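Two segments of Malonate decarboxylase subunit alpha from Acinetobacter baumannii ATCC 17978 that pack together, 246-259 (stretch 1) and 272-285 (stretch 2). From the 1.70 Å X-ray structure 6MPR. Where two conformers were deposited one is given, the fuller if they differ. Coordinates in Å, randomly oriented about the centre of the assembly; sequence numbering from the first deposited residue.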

# COMPACT_ATOMS: atom_id res chain seq x y z
N HIS A 246 -12.33 30.93 0.78
CA HIS A 246 -11.28 29.92 0.67
C HIS A 246 -10.06 30.32 1.49
O HIS A 246 -9.44 29.48 2.14
CB HIS A 246 -10.87 29.71 -0.79
CG HIS A 246 -12.00 29.29 -1.69
ND1 HIS A 246 -12.26 29.92 -2.88
CD2 HIS A 246 -12.92 28.30 -1.57
CE1 HIS A 246 -13.29 29.34 -3.47
NE2 HIS A 246 -13.71 28.36 -2.69
N VAL A 247 -9.71 31.61 1.45
CA VAL A 247 -8.58 32.12 2.22
C VAL A 247 -8.83 31.98 3.72
O VAL A 247 -7.94 31.58 4.48
CB VAL A 247 -8.31 33.58 1.83
CG1 VAL A 247 -7.23 34.20 2.72
CG2 VAL A 247 -7.95 33.68 0.35
N LEU A 248 -10.04 32.32 4.17
CA LEU A 248 -10.39 32.19 5.59
C LEU A 248 -10.23 30.75 6.06
O LEU A 248 -9.61 30.49 7.10
CB LEU A 248 -11.82 32.68 5.82
CG LEU A 248 -12.40 32.64 7.24
CD1 LEU A 248 -11.63 33.54 8.19
CD2 LEU A 248 -13.90 33.03 7.21
N MET A 249 -10.76 29.81 5.30
CA MET A 249 -10.65 28.40 5.68
C MET A 249 -9.19 27.94 5.64
O MET A 249 -8.77 27.16 6.50
CB MET A 249 -11.53 27.55 4.76
CG MET A 249 -13.02 27.79 5.00
SD MET A 249 -14.04 27.07 3.72
CE MET A 249 -13.84 25.33 4.06
N ALA A 250 -8.42 28.44 4.66
CA ALA A 250 -7.00 28.10 4.59
C ALA A 250 -6.23 28.65 5.79
O ALA A 250 -5.34 27.97 6.33
CB ALA A 250 -6.42 28.65 3.28
N MET A 251 -6.56 29.86 6.25
CA MET A 251 -5.93 30.39 7.45
C MET A 251 -6.22 29.51 8.66
O MET A 251 -5.32 29.23 9.47
CB MET A 251 -6.41 31.82 7.73
CG MET A 251 -5.85 32.88 6.79
SD MET A 251 -6.80 34.41 6.87
CE MET A 251 -5.90 35.34 8.12
N MET A 252 -7.47 29.08 8.83
CA MET A 252 -7.82 28.22 9.95
C MET A 252 -7.14 26.85 9.85
O MET A 252 -6.74 26.29 10.88
CB MET A 252 -9.34 28.08 10.04
CG MET A 252 -10.01 29.40 10.41
SD MET A 252 -11.73 29.18 10.92
CE MET A 252 -12.52 28.89 9.34
N ALA A 253 -7.02 26.29 8.64
CA ALA A 253 -6.28 25.05 8.48
C ALA A 253 -4.83 25.20 8.95
O ALA A 253 -4.30 24.31 9.62
CB ALA A 253 -6.32 24.58 7.02
N ILE A 254 -4.18 26.30 8.59
CA ILE A 254 -2.76 26.46 8.90
C ILE A 254 -2.56 26.66 10.39
O ILE A 254 -1.70 26.04 11.02
CB ILE A 254 -2.16 27.62 8.10
CG1 ILE A 254 -2.12 27.24 6.62
CG2 ILE A 254 -0.78 27.97 8.65
CD1 ILE A 254 -1.78 28.37 5.66
N ARG A 255 -3.34 27.56 10.97
CA ARG A 255 -3.21 27.90 12.38
C ARG A 255 -3.82 26.83 13.27
O ARG A 255 -3.19 26.37 14.24
CB ARG A 255 -3.87 29.26 12.60
CG ARG A 255 -3.83 29.79 14.01
CD ARG A 255 -2.54 30.53 14.29
NE ARG A 255 -2.58 31.15 15.60
CZ ARG A 255 -1.51 31.53 16.28
NH1 ARG A 255 -0.30 31.34 15.78
NH2 ARG A 255 -1.65 32.09 17.48
N GLY A 256 -5.03 26.39 12.95
CA GLY A 256 -5.77 25.49 13.82
C GLY A 256 -5.51 24.01 13.63
O GLY A 256 -5.98 23.22 14.45
N ILE A 257 -4.81 23.61 12.57
CA ILE A 257 -4.51 22.20 12.34
C ILE A 257 -3.01 21.98 12.12
O ILE A 257 -2.37 21.22 12.87
CB ILE A 257 -5.32 21.65 11.15
CG1 ILE A 257 -6.82 21.95 11.31
CG2 ILE A 257 -5.10 20.13 11.04
CD1 ILE A 257 -7.71 21.37 10.19
N TYR A 258 -2.44 22.61 11.09
CA TYR A 258 -1.05 22.31 10.74
C TYR A 258 -0.10 22.77 11.85
O TYR A 258 0.75 22.00 12.31
CB TYR A 258 -0.64 22.99 9.43
CG TYR A 258 -1.35 22.52 8.17
CD1 TYR A 258 -2.31 21.51 8.21
CD2 TYR A 258 -1.05 23.09 6.94
CE1 TYR A 258 -2.95 21.09 7.03
CE2 TYR A 258 -1.67 22.67 5.78
CZ TYR A 258 -2.62 21.68 5.84
OH TYR A 258 -3.23 21.30 4.67
N GLU A 259 -0.25 24.02 12.28
CA GLU A 259 0.56 24.53 13.38
C GLU A 259 0.24 23.80 14.68
O GLU A 259 1.14 23.39 15.42
CB GLU A 259 0.33 26.03 13.54
CG GLU A 259 1.28 26.65 14.57
CD GLU A 259 1.07 28.14 14.77
OE1 GLU A 259 0.14 28.72 14.17
OE2 GLU A 259 1.85 28.73 15.54
N PHE A 272 -10.04 24.65 -4.61
CA PHE A 272 -9.71 26.04 -4.28
C PHE A 272 -9.40 26.19 -2.80
O PHE A 272 -8.60 27.04 -2.42
CB PHE A 272 -10.84 26.98 -4.69
CG PHE A 272 -11.03 27.10 -6.19
CD1 PHE A 272 -10.00 27.57 -7.00
CD2 PHE A 272 -12.23 26.74 -6.78
CE1 PHE A 272 -10.16 27.68 -8.36
CE2 PHE A 272 -12.40 26.86 -8.15
CZ PHE A 272 -11.36 27.32 -8.94
N ASN A 273 -10.03 25.36 -1.96
CA ASN A 273 -9.75 25.40 -0.53
C ASN A 273 -8.29 25.08 -0.25
O ASN A 273 -7.62 25.78 0.52
CB ASN A 273 -10.68 24.43 0.21
CG ASN A 273 -10.64 23.03 -0.37
OD1 ASN A 273 -10.44 22.83 -1.58
ND2 ASN A 273 -10.85 22.03 0.48
N THR A 274 -7.77 24.02 -0.87
CA THR A 274 -6.38 23.65 -0.58
C THR A 274 -5.39 24.47 -1.41
O THR A 274 -4.25 24.64 -0.98
CB THR A 274 -6.18 22.15 -0.80
OG1 THR A 274 -6.64 21.76 -2.11
CG2 THR A 274 -6.92 21.34 0.27
N ALA A 275 -5.81 24.97 -2.58
CA ALA A 275 -4.94 25.87 -3.33
C ALA A 275 -4.65 27.14 -2.53
O ALA A 275 -3.52 27.64 -2.52
CB ALA A 275 -5.57 26.22 -4.67
N ALA A 276 -5.68 27.66 -1.85
CA ALA A 276 -5.49 28.82 -0.98
C ALA A 276 -4.48 28.53 0.12
O ALA A 276 -3.65 29.39 0.46
CB ALA A 276 -6.84 29.27 -0.38
N ILE A 277 -4.52 27.32 0.70
CA ILE A 277 -3.52 26.95 1.71
C ILE A 277 -2.11 27.05 1.13
O ILE A 277 -1.22 27.71 1.69
CB ILE A 277 -3.78 25.53 2.25
CG1 ILE A 277 -5.03 25.50 3.14
CG2 ILE A 277 -2.58 25.01 3.03
CD1 ILE A 277 -5.39 24.09 3.58
N GLU A 278 -1.90 26.38 -0.01
CA GLU A 278 -0.60 26.39 -0.68
C GLU A 278 -0.13 27.81 -0.96
O GLU A 278 1.05 28.14 -0.77
CB GLU A 278 -0.68 25.57 -1.97
CG GLU A 278 -1.09 24.10 -1.73
CD GLU A 278 -1.53 23.36 -2.99
OE1 GLU A 278 -1.21 23.80 -4.11
OE2 GLU A 278 -2.20 22.32 -2.83
N LEU A 279 -1.05 28.69 -1.38
CA LEU A 279 -0.69 30.05 -1.79
C LEU A 279 -0.56 31.03 -0.63
O LEU A 279 -0.00 32.12 -0.83
CB LEU A 279 -1.70 30.59 -2.80
CG LEU A 279 -1.55 29.94 -4.18
CD1 LEU A 279 -2.69 30.34 -5.11
CD2 LEU A 279 -0.20 30.31 -4.79
N ILE A 280 -1.02 30.70 0.58
CA ILE A 280 -0.81 31.60 1.70
C ILE A 280 0.22 31.07 2.69
O ILE A 280 0.53 31.77 3.66
CB ILE A 280 -2.12 31.96 2.44
CG1 ILE A 280 -2.69 30.79 3.23
CG2 ILE A 280 -3.15 32.57 1.49
CD1 ILE A 280 -3.82 31.17 4.15
N LEU A 281 0.77 29.88 2.49
CA LEU A 281 1.94 29.50 3.28
C LEU A 281 3.03 30.56 3.23
O LEU A 281 3.51 30.96 4.30
CB LEU A 281 2.47 28.13 2.84
CG LEU A 281 1.68 26.93 3.34
CD1 LEU A 281 2.23 25.70 2.66
CD2 LEU A 281 1.80 26.84 4.86
N PRO A 282 3.44 31.08 2.06
CA PRO A 282 4.57 32.04 2.05
C PRO A 282 4.20 33.43 2.54
O PRO A 282 5.10 34.28 2.64
CB PRO A 282 4.99 32.07 0.57
CG PRO A 282 4.34 30.86 -0.06
CD PRO A 282 3.07 30.69 0.69
N THR A 283 2.93 33.70 2.82
CA THR A 283 2.51 35.01 3.32
C THR A 283 1.98 34.87 4.74
O THR A 283 2.65 35.26 5.70
CB THR A 283 1.45 35.62 2.41
OG1 THR A 283 0.38 34.68 2.23
CG2 THR A 283 2.04 35.97 1.05
N TYR A 284 0.79 34.29 4.92
CA TYR A 284 0.25 34.08 6.26
C TYR A 284 1.12 33.12 7.06
O TYR A 284 1.41 33.36 8.24
CB TYR A 284 -1.18 33.57 6.16
CG TYR A 284 -1.84 33.32 7.49
CD1 TYR A 284 -2.10 34.37 8.36
CD2 TYR A 284 -2.25 32.04 7.85
CE1 TYR A 284 -2.73 34.14 9.58
CE2 TYR A 284 -2.88 31.80 9.06
CZ TYR A 284 -3.11 32.85 9.92
OH TYR A 284 -3.74 32.61 11.12
N GLY A 285 1.57 32.03 6.43
CA GLY A 285 2.44 31.11 7.14
C GLY A 285 3.74 31.76 7.56
O GLY A 285 4.22 31.53 8.67

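The two stretches are helices whose axes approach to 8.0 Å and cross at -64°, burying 769 Å² in total. No hydrogen bond or salt bridge links them, so the fit has to be read from the meshing of side chains.

The tightest backbone approach in the middle of the contact is at Ala250, whose CA lies 4.7 Å from the CA of Ile277. A methyl group is all that Ala250 puts between the helices, and its CB is hemmed in: 3.4 Å from Ile277 CG1, 3.7 Å from Ala276 CB and 3.7 Å from Ile280 CD1. The small side chain of Ala276 faces it, and Ala276 CB also rests 3.6 Å from the carbonyl oxygen His246 O. Short side chains on both helices thus accompany the close approach.

Around this point three isoleucines act as knobs. Ile277 leaves its helix sideways, but its end comes nearer and enters a hollow formed by Ala250, Ala253, Ile254 and Tyr258. Its CD1 is 3.6 Å from Ala253 CB, while its CG2 lies 3.7 Å from Tyr258 CE2. Ile280, pointing toward the partner, fills the neighbouring hollow among Val247, Ala250, Met251 and Ile254; its CD1 reaches to 3.7 Å from Met251 CG. In the reverse direction, Ile254 inserts among Ile277, Ile280, Leu281 and Tyr284, with its CD1 3.5 Å from Ile280 CG1 and 4.0 Å from Leu281 CD2. Ile254 and Ile277 each help to wall the other's hollow, as do Ile254 and Ile280, so the knobs interlock.

Tyr284, with 95 Å² covered, closes one end of the contact. Met251 lies over a face of its ring: Met251 CG is 3.9 Å from the centroid of the Tyr284 ring and 13° off the normal, a CH-pi geometry, and Met251 CE comes within 3.7 Å of Tyr284 CE1. Ile254 CD1 and Arg255 CB instead sit at the ring edge, the latter 3.7 Å from Tyr284 OH. Beyond CB the Arg255 side chain leads away, and its NH1 forms a salt bridge with Glu259 OE1 (3.1 Å) in its own helix; the accompanying hydrogen bond is weak, at 134°.

At the other end, Phe272 CB stands 3.6 Å from the centroid of the His246 ring, only 10° off its normal, so the bump over this face is a methylene. The two rings themselves are oblique, with centroids 5.7 Å apart and planes at 32°; the end of Phe272 leads away from the partner helix.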